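Local coordinates for solute-binding protein (Thermoactinomyces vulgaris, PDB 2ZYO) that binds cyclo- and maltodextrins, held here with maltotetraose, and probably serves as the extracellular receptor of a carbohydrate transporter, at residues G92-I97 / Y285-S290; I134-M140 / F237-A243; A310-K314 / M330-N334. All coordinates share one frame; numbering follows the deposited sequence.

Interaction 1 (G92-I97 / Y285-S290); sequences GLLQPI and YLSAYS
Gln95 and Leu286 meet in the tight part of this contact, which rests on three direct bonds. Gln95 N donates to Leu286 O at 3.0 Å, nearly along the C=O axis, while Gln95 CG lies 3.7 Å from Leu286 CG. With CG set between the backbone N and the carbonyl carbon (chi1 59°) and the chain extended beyond it, the amide is carried on to Ser287 O, 2.9 Å from NE2. That bond is almost straight (176°) and lies in the amide plane; Ser290 N, closing the type I turn from Ser287 to Ser290, reaches the same oxygen from the opposite face of its carbonyl plane. Ala288 N adds the third bond, to Leu93 O. Strand 94-95 is a short, weakly bonded antiparallel partner to the end of strand 278-287, in the mixed sheet of this periplasmic-binding-protein-like fold. The pairing loosens where a water accepts from Leu286 N and donates to Gln95 O. On one face CD1 and CD2 of Leu94 both lie 3.8 Å from Tyr285 CB, beside Val78 and Trp80; on the other, Ile97 CG2 packs on Leu286 CB beneath helix 293-302. Two separate spots are looser: Leu93 CD2 just meets the edge of the exposed Tyr289 ring, 4.2 Å from CE2, and a water links Gln95 NE2 to Ser290 O. A leucine in place of Gln95 would probably leave the turn at Ser287 without its amide tie and that water without the amide's N-H.

Interaction 2 (I134-M140 / F237-A243); sequences IYNKKLM and FKSGKVA
Ala243, Phe237 and Leu139 bury the most surface here, and Ala243 meets the end of strand 120-136 through its carbonyl, and the loop after it through its methyl. Ala243 O accepts from Asn136 N at 2.8 Å, the donor tilted 24° from the carbonyl plane, and the same oxygen is 3.2 Å from Tyr135 CA. The methyl of Ala243 rests against Leu139 CB, 3.9 Å away. Leu139 then sends CD1 over the bend that follows helix 230-238, to 3.5 Å from Gly240 O and nearly as close to Val242 O. Gly240, with positive phi, closes that helix in a Schellman motif. Phe237 reaches the strand with its CG anti to the backbone N (chi1 -172°), which brings the rim of the ring to the peptide between Tyr135 and Asn136: CZ is 3.7 Å from Asn136 N, close to the ring plane, and Ile134 CG2 touches the same CZ. Asn136 OD1 takes the N-H of Lys138 in an Asx turn, while ND2 gives to two waters, one shared with Phe237 O and Val242 O, the other with Gly240 O. Strand 120-136 ends beside the start of strand 242-247, its antiparallel neighbour, where the chain turns a corner at Ala243; Tyr255 of helix 252-257 meets the Phe237 ring, and Tyr153 of helix 147-157 packs on Met140 and Ala243.

Interaction 3 (A310-K314 / M330-N334); sequences ASRFK and MIKNN
Helix 306-316 packs against the short helix 329-332 through a Met-aromatic contact and a CH-pi contact, both made to the ring of Phe313. Ile331 supplies the second: its CD1 sits over the centre of one face, 3.6 Å from the ring centroid and only 11° off the normal. Ile331 can do this although its CB does not point at the other helix, because both side-chain torsions turn the chain and swing the terminal methyl across. Met330 comes from a different direction. Its side chain and that of Phe313 slide past each other in opposite senses, placing SD 3.7 Å from Phe313 CD2; seen from the centroid the sulfur lies obliquely, 63° off the normal. The backbone closes in as well, with Met330 O 3.2 Å from Phe313 CE2. Beyond the sulfur, the bend at chi3 (73°) turns CE onto the helix surface, where it touches both Ala310 CB, at 4.0 Å, and Lys314 CE, at 3.7 Å, residues one helical turn apart. The extended aliphatic chain of the exposed Lys314 lies against this methyl. Pro320 and Val337 from the adjoining loops touch both Phe313 and Ile331, and Leu325 of helix 323-326 touches Ala310 and Met330. Such Met-aromatic and CH-pi packing round one phenylalanine ring joins two helices in the helical part of this solute-binding-protein fold.

Overall arrangement
Interactions 1 and 2 belong to the same mixed sheet, through its neighbouring strands 278-287 and 120-136, yet they lie on opposite sides of the chain's centre, 45 Å apart centre to centre. Along the chain, interaction 2 is nested within the loop that interaction 1 closes, whereas interaction 3 follows both. Interaction 2 is mostly buried; the other two are partly so. In interaction 1 strands pair by backbone bonds helped by a glutamine amide; in interaction 2 a single backbone bond and asparagine-held waters join a strand end to a helix-to-strand bend, while the helices of interaction 3 rely on apolar and aromatic contacts. Interaction 3 comes within about 8 Å of interaction 2 at the nearest atoms, without touching.

Interaction 1 (G92-I97 / Y285-S290)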
loop_
_atom_site.group_PDB
_atom_site.type_symbol
_atom_site.label_atom_id
_atom_site.label_comp_id
_atom_site.label_asym_id
_atom_site.label_seq_id
_atom_site.Cartn_x
_atom_site.Cartn_y
_atom_site.Cartn_z
ATOM N N GLY A 92 12.204 1.108 -18.902
ATOM C CA GLY A 92 13.524 1.726 -18.775
ATOM C C GLY A 92 13.509 3.132 -18.206
ATOM O O GLY A 92 14.378 3.943 -18.529
ATOM N N LEU A 93 12.520 3.420 -17.363
ATOM C CA LEU A 93 12.418 4.719 -16.696
ATOM C C LEU A 93 13.373 4.836 -15.519
ATOM O O LEU A 93 13.835 5.932 -15.188
ATOM C CB LEU A 93 10.992 4.969 -16.201
ATOM C CG LEU A 93 10.006 5.686 -17.122
ATOM C CD1 LEU A 93 8.692 5.870 -16.397
ATOM C CD2 LEU A 93 10.555 7.032 -17.567
ATOM N N LEU A 94 13.652 3.701 -14.886
ATOM C CA LEU A 94 14.458 3.670 -13.674
ATOM C C LEU A 94 15.699 2.812 -13.852
ATOM O O LEU A 94 15.706 1.867 -14.641
ATOM C CB LEU A 94 13.633 3.138 -12.497
ATOM C CG LEU A 94 12.313 3.843 -12.166
ATOM C CD1 LEU A 94 11.616 3.118 -11.036
ATOM C CD2 LEU A 94 12.522 5.317 -11.820
ATOM N N GLN A 95 16.752 3.162 -13.120
ATOM C CA GLN A 95 17.954 2.338 -13.057
ATOM C C GLN A 95 18.136 1.843 -11.625
ATOM O O GLN A 95 17.680 2.498 -10.684
ATOM C CB GLN A 95 19.182 3.117 -13.537
ATOM C CG GLN A 95 19.483 4.388 -12.764
ATOM C CD GLN A 95 20.768 5.046 -13.220
ATOM O OE1 GLN A 95 21.833 4.427 -13.202
ATOM N NE2 GLN A 95 20.678 6.307 -13.627
ATOM N N PRO A 96 18.790 0.680 -11.448
ATOM C CA PRO A 96 18.965 0.156 -10.094
ATOM C C PRO A 96 19.825 1.073 -9.236
ATOM O O PRO A 96 20.637 1.836 -9.766
ATOM C CB PRO A 96 19.707 -1.166 -10.320
ATOM C CG PRO A 96 19.472 -1.510 -11.745
ATOM C CD PRO A 96 19.391 -0.208 -12.459
ATOM N N ILE A 97 19.632 1.012 -7.921
ATOM C CA ILE A 97 20.563 1.653 -7.003
ATOM C C ILE A 97 21.585 0.633 -6.523
ATOM O O ILE A 97 21.289 -0.561 -6.417
ATOM C CB ILE A 97 19.868 2.348 -5.802
ATOM C CG1 ILE A 97 18.979 1.373 -5.021
ATOM C CG2 ILE A 97 19.077 3.563 -6.283
ATOM C CD1 ILE A 97 18.628 1.856 -3.614
ATOM N N TYR A 285 13.097 6.579 -6.045
ATOM C CA TYR A 285 13.689 5.819 -7.148
ATOM C C TYR A 285 14.660 6.692 -7.928
ATOM O O TYR A 285 14.604 7.918 -7.848
ATOM C CB TYR A 285 12.603 5.243 -8.068
ATOM C CG TYR A 285 11.431 4.672 -7.306
ATOM C CD1 TYR A 285 11.622 3.688 -6.337
ATOM C CD2 TYR A 285 10.136 5.129 -7.537
ATOM C CE1 TYR A 285 10.554 3.173 -5.617
ATOM C CE2 TYR A 285 9.055 4.612 -6.823
ATOM C CZ TYR A 285 9.276 3.638 -5.866
ATOM O OH TYR A 285 8.221 3.123 -5.152
ATOM N N LEU A 286 15.557 6.048 -8.668
ATOM C CA LEU A 286 16.594 6.741 -9.422
ATOM C C LEU A 286 16.287 6.695 -10.912
ATOM O O LEU A 286 16.241 5.617 -11.511
ATOM C CB LEU A 286 17.960 6.105 -9.133
ATOM C CG LEU A 286 19.213 6.649 -9.826
ATOM C CD1 LEU A 286 19.415 8.131 -9.553
ATOM C CD2 LEU A 286 20.435 5.848 -9.395
ATOM N N SER A 287 16.081 7.870 -11.501
ATOM C CA SER A 287 15.786 7.971 -12.925
ATOM C C SER A 287 16.910 7.375 -13.759
ATOM O O SER A 287 18.087 7.615 -13.486
ATOM C CB SER A 287 15.575 9.430 -13.327
ATOM O OG SER A 287 15.543 9.570 -14.739
ATOM N N ALA A 288 16.534 6.612 -14.781
ATOM C CA ALA A 288 17.497 6.039 -15.724
ATOM C C ALA A 288 18.216 7.134 -16.511
ATOM O O ALA A 288 19.270 6.896 -17.102
ATOM C CB ALA A 288 16.801 5.075 -16.668
ATOM N N TYR A 289 17.641 8.336 -16.496
ATOM C CA TYR A 289 18.178 9.470 -17.243
ATOM C C TYR A 289 19.069 10.374 -16.397
ATOM O O TYR A 289 19.611 11.361 -16.898
ATOM C CB TYR A 289 17.033 10.270 -17.875
ATOM C CG TYR A 289 16.189 9.429 -18.798
ATOM C CD1 TYR A 289 16.569 9.224 -20.123
ATOM C CD2 TYR A 289 15.026 8.812 -18.340
ATOM C CE1 TYR A 289 15.805 8.440 -20.974
ATOM C CE2 TYR A 289 14.254 8.024 -19.183
ATOM C CZ TYR A 289 14.649 7.842 -20.496
ATOM O OH TYR A 289 13.887 7.060 -21.329
ATOM N N SER A 290 19.235 10.029 -15.122
ATOM C CA SER A 290 20.126 10.784 -14.250
ATOM C C SER A 290 21.571 10.636 -14.705
ATOM O O SER A 290 22.036 9.524 -14.974
ATOM C CB SER A 290 19.998 10.331 -12.796
ATOM O OG SER A 290 20.920 11.038 -11.980
HETATM O O HOH W 1 15.360 3.327 -9.426
HETATM O O HOH W 2 22.947 6.991 -15.206
#

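Interaction 2 (I134-M140 / F237-A243)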
loop_
_atom_site.group_PDB
_atom_site.type_symbol
_atom_site.label_atom_id
_atom_site.label_comp_id
_atom_site.label_asym_id
_atom_site.label_seq_id
_atom_site.Cartn_x
_atom_site.Cartn_y
_atom_site.Cartn_z
ATOM N N ILE A 134 -9.879 -0.327 12.245
ATOM C CA ILE A 134 -10.079 1.012 12.791
ATOM C C ILE A 134 -11.415 1.011 13.514
ATOM O O ILE A 134 -12.432 0.623 12.938
ATOM C CB ILE A 134 -10.083 2.094 11.688
ATOM C CG1 ILE A 134 -8.799 2.023 10.849
ATOM C CG2 ILE A 134 -10.255 3.483 12.301
ATOM C CD1 ILE A 134 -8.819 2.906 9.601
ATOM N N TYR A 135 -11.416 1.435 14.773
ATOM C CA TYR A 135 -12.633 1.361 15.575
ATOM C C TYR A 135 -12.975 2.639 16.334
ATOM O O TYR A 135 -12.107 3.464 16.618
ATOM C CB TYR A 135 -12.619 0.131 16.500
ATOM C CG TYR A 135 -11.514 0.083 17.538
ATOM C CD1 TYR A 135 -11.758 0.457 18.857
ATOM C CD2 TYR A 135 -10.237 -0.377 17.209
ATOM C CE1 TYR A 135 -10.755 0.400 19.819
ATOM C CE2 TYR A 135 -9.227 -0.438 18.165
ATOM C CZ TYR A 135 -9.494 -0.050 19.465
ATOM O OH TYR A 135 -8.501 -0.114 20.413
ATOM N N ASN A 136 -14.265 2.793 16.619
ATOM C CA ASN A 136 -14.783 3.909 17.391
ATOM C C ASN A 136 -14.733 3.540 18.870
ATOM O O ASN A 136 -15.451 2.642 19.310
ATOM C CB ASN A 136 -16.224 4.200 16.948
ATOM C CG ASN A 136 -16.821 5.429 17.616
ATOM O OD1 ASN A 136 -16.430 5.818 18.716
ATOM N ND2 ASN A 136 -17.799 6.033 16.952
ATOM N N LYS A 137 -13.882 4.235 19.626
ATOM C CA LYS A 137 -13.648 3.917 21.042
ATOM C C LYS A 137 -14.883 4.076 21.938
ATOM O O LYS A 137 -14.921 3.543 23.050
ATOM C CB LYS A 137 -12.470 4.729 21.596
ATOM C CG LYS A 137 -11.108 4.232 21.123
ATOM C CD LYS A 137 -9.984 5.094 21.685
ATOM C CE LYS A 137 -8.623 4.446 21.469
ATOM N NZ LYS A 137 -7.535 5.217 22.134
ATOM N N LYS A 138 -15.890 4.797 21.449
ATOM C CA LYS A 138 -17.157 4.935 22.171
ATOM C C LYS A 138 -18.077 3.732 21.954
ATOM O O LYS A 138 -19.078 3.572 22.664
ATOM C CB LYS A 138 -17.874 6.229 21.767
ATOM C CG LYS A 138 -17.147 7.501 22.177
ATOM C CD LYS A 138 -17.933 8.742 21.789
ATOM C CE LYS A 138 -17.133 10.005 22.057
ATOM N NZ LYS A 138 -17.829 11.218 21.542
ATOM N N LEU A 139 -17.731 2.886 20.983
ATOM C CA LEU A 139 -18.573 1.752 20.596
ATOM C C LEU A 139 -17.914 0.386 20.788
ATOM O O LEU A 139 -18.609 -0.622 20.921
ATOM C CB LEU A 139 -19.045 1.899 19.144
ATOM C CG LEU A 139 -19.826 3.158 18.762
ATOM C CD1 LEU A 139 -20.075 3.180 17.262
ATOM C CD2 LEU A 139 -21.145 3.263 19.524
ATOM N N MET A 140 -16.585 0.359 20.792
ATOM C CA MET A 140 -15.832 -0.886 20.932
ATOM C C MET A 140 -14.678 -0.724 21.916
ATOM O O MET A 140 -13.941 0.268 21.864
ATOM C CB MET A 140 -15.314 -1.355 19.567
ATOM C CG MET A 140 -14.473 -2.631 19.605
ATOM S SD MET A 140 -14.029 -3.238 17.965
ATOM C CE MET A 140 -15.537 -4.067 17.482
ATOM N N PHE A 237 -19.036 5.531 9.194
ATOM C CA PHE A 237 -18.132 5.545 10.346
ATOM C C PHE A 237 -18.071 6.941 10.975
ATOM O O PHE A 237 -18.115 7.082 12.199
ATOM C CB PHE A 237 -16.730 5.043 9.978
ATOM C CG PHE A 237 -15.829 4.850 11.169
ATOM C CD1 PHE A 237 -16.005 3.764 12.026
ATOM C CD2 PHE A 237 -14.813 5.760 11.442
ATOM C CE1 PHE A 237 -15.177 3.588 13.136
ATOM C CE2 PHE A 237 -13.980 5.595 12.549
ATOM C CZ PHE A 237 -14.163 4.506 13.395
ATOM N N LYS A 238 -17.988 7.968 10.131
ATOM C CA LYS A 238 -17.962 9.358 10.598
ATOM C C LYS A 238 -19.269 9.775 11.275
ATOM O O LYS A 238 -19.283 10.716 12.070
ATOM C CB LYS A 238 -17.624 10.316 9.452
ATOM C CG LYS A 238 -16.171 10.234 8.989
ATOM C CD LYS A 238 -15.841 11.289 7.936
ATOM C CE LYS A 238 -16.438 10.941 6.580
ATOM N NZ LYS A 238 -16.119 11.975 5.556
ATOM N N SER A 239 -20.350 9.058 10.966
ATOM C CA SER A 239 -21.669 9.302 11.553
ATOM C C SER A 239 -21.750 8.853 13.014
ATOM O O SER A 239 -22.707 9.182 13.716
ATOM C CB SER A 239 -22.752 8.585 10.743
ATOM O OG SER A 239 -22.847 7.216 11.111
ATOM N N GLY A 240 -20.755 8.087 13.455
ATOM C CA GLY A 240 -20.702 7.584 14.827
ATOM C C GLY A 240 -21.565 6.361 15.083
ATOM O O GLY A 240 -21.813 6.006 16.235
ATOM N N LYS A 241 -22.017 5.710 14.013
ATOM C CA LYS A 241 -22.886 4.537 14.140
ATOM C C LYS A 241 -22.238 3.245 13.626
ATOM O O LYS A 241 -22.930 2.260 13.361
ATOM C CB LYS A 241 -24.227 4.780 13.439
ATOM C CG LYS A 241 -25.101 5.853 14.086
ATOM C CD LYS A 241 -26.436 6.012 13.358
ATOM C CE LYS A 241 -26.341 6.944 12.146
ATOM N NZ LYS A 241 -25.653 6.336 10.960
ATOM N N VAL A 242 -20.914 3.253 13.489
ATOM C CA VAL A 242 -20.172 2.061 13.072
ATOM C C VAL A 242 -19.048 1.792 14.071
ATOM O O VAL A 242 -18.168 2.631 14.265
ATOM C CB VAL A 242 -19.598 2.198 11.637
ATOM C CG1 VAL A 242 -18.777 0.968 11.260
ATOM C CG2 VAL A 242 -20.718 2.408 10.621
ATOM N N ALA A 243 -19.081 0.619 14.699
ATOM C CA ALA A 243 -18.094 0.273 15.720
ATOM C C ALA A 243 -16.693 0.092 15.144
ATOM O O ALA A 243 -15.723 0.598 15.706
ATOM C CB ALA A 243 -18.522 -0.969 16.480
HETATM O O HOH W 3 -18.668 5.237 14.194
HETATM O O HOH W 4 -20.109 7.323 18.363
#

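Interaction 3 (A310-K314 / M330-N334)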
loop_
_atom_site.group_PDB
_atom_site.type_symbol
_atom_site.label_atom_id
_atom_site.label_comp_id
_atom_site.label_asym_id
_atom_site.label_seq_id
_atom_site.Cartn_x
_atom_site.Cartn_y
_atom_site.Cartn_z
ATOM N N ALA A 310 12.506 9.859 10.894
ATOM C CA ALA A 310 11.888 10.213 12.173
ATOM C C ALA A 310 11.171 11.549 12.017
ATOM O O ALA A 310 10.008 11.692 12.404
ATOM C CB ALA A 310 12.930 10.293 13.278
ATOM N N SER A 311 11.875 12.511 11.422
ATOM C CA SER A 311 11.313 13.816 11.082
ATOM C C SER A 311 10.118 13.684 10.138
ATOM O O SER A 311 9.068 14.293 10.367
ATOM C CB SER A 311 12.397 14.703 10.464
ATOM O OG SER A 311 11.846 15.814 9.780
ATOM N N ARG A 312 10.276 12.879 9.087
ATOM C CA ARG A 312 9.192 12.670 8.124
ATOM C C ARG A 312 7.934 12.098 8.774
ATOM O O ARG A 312 6.827 12.559 8.489
ATOM C CB ARG A 312 9.630 11.784 6.954
ATOM C CG ARG A 312 8.657 11.866 5.791
ATOM C CD ARG A 312 9.044 11.012 4.599
ATOM N NE ARG A 312 8.125 11.282 3.495
ATOM C CZ ARG A 312 6.943 10.690 3.331
ATOM N NH1 ARG A 312 6.525 9.764 4.185
ATOM N NH2 ARG A 312 6.175 11.026 2.305
ATOM N N PHE A 313 8.101 11.110 9.651
ATOM C CA PHE A 313 6.953 10.536 10.345
ATOM C C PHE A 313 6.218 11.577 11.187
ATOM O O PHE A 313 4.993 11.672 11.135
ATOM C CB PHE A 313 7.339 9.344 11.224
ATOM C CG PHE A 313 6.263 8.961 12.198
ATOM C CD1 PHE A 313 5.091 8.353 11.752
ATOM C CD2 PHE A 313 6.397 9.251 13.551
ATOM C CE1 PHE A 313 4.077 8.024 12.642
ATOM C CE2 PHE A 313 5.386 8.924 14.449
ATOM C CZ PHE A 313 4.226 8.308 13.993
ATOM N N LYS A 314 6.974 12.349 11.960
ATOM C CA LYS A 314 6.389 13.337 12.865
ATOM C C LYS A 314 5.634 14.438 12.113
ATOM O O LYS A 314 4.611 14.933 12.595
ATOM C CB LYS A 314 7.458 13.922 13.794
ATOM C CG LYS A 314 8.019 12.908 14.793
ATOM C CD LYS A 314 9.178 13.479 15.593
ATOM C CE LYS A 314 9.884 12.395 16.391
ATOM N NZ LYS A 314 11.055 12.927 17.141
ATOM N N MET A 330 7.609 6.468 19.295
ATOM C CA MET A 330 6.897 7.366 18.374
ATOM C C MET A 330 5.909 6.605 17.480
ATOM O O MET A 330 4.909 7.166 17.028
ATOM C CB MET A 330 7.872 8.209 17.533
ATOM C CG MET A 330 8.553 7.473 16.377
ATOM S SD MET A 330 9.590 8.534 15.349
ATOM C CE MET A 330 10.991 8.814 16.434
ATOM N N ILE A 331 6.198 5.328 17.241
ATOM C CA ILE A 331 5.312 4.448 16.487
ATOM C C ILE A 331 4.470 3.588 17.434
ATOM O O ILE A 331 3.240 3.565 17.337
ATOM C CB ILE A 331 6.111 3.533 15.514
ATOM C CG1 ILE A 331 6.905 4.365 14.492
ATOM C CG2 ILE A 331 5.191 2.524 14.825
ATOM C CD1 ILE A 331 6.067 5.179 13.515
ATOM N N LYS A 332 5.145 2.903 18.353
ATOM C CA LYS A 332 4.510 1.902 19.213
ATOM C C LYS A 332 3.518 2.473 20.229
ATOM O O LYS A 332 2.557 1.796 20.604
ATOM C CB LYS A 332 5.566 1.049 19.921
ATOM C CG LYS A 332 6.413 0.206 18.973
ATOM C CD LYS A 332 7.373 -0.708 19.721
ATOM C CE LYS A 332 6.701 -2.000 20.171
ATOM N NZ LYS A 332 6.285 -2.872 19.033
ATOM N N ASN A 333 3.751 3.706 20.671
ATOM C CA ASN A 333 2.891 4.327 21.680
ATOM C C ASN A 333 1.914 5.364 21.115
ATOM O O ASN A 333 1.276 6.108 21.867
ATOM C CB ASN A 333 3.733 4.918 22.817
ATOM C CG ASN A 333 4.580 3.868 23.531
ATOM O OD1 ASN A 333 4.419 2.663 23.319
ATOM N ND2 ASN A 333 5.491 4.326 24.379
ATOM N N ASN A 334 1.798 5.395 19.789
ATOM C CA ASN A 334 0.816 6.229 19.104
ATOM C C ASN A 334 -0.437 5.411 18.777
ATOM O O ASN A 334 -0.368 4.465 17.986
ATOM C CB ASN A 334 1.421 6.832 17.831
ATOM C CG ASN A 334 0.536 7.902 17.202
ATOM O OD1 ASN A 334 -0.691 7.793 17.184
ATOM N ND2 ASN A 334 1.165 8.938 16.669
#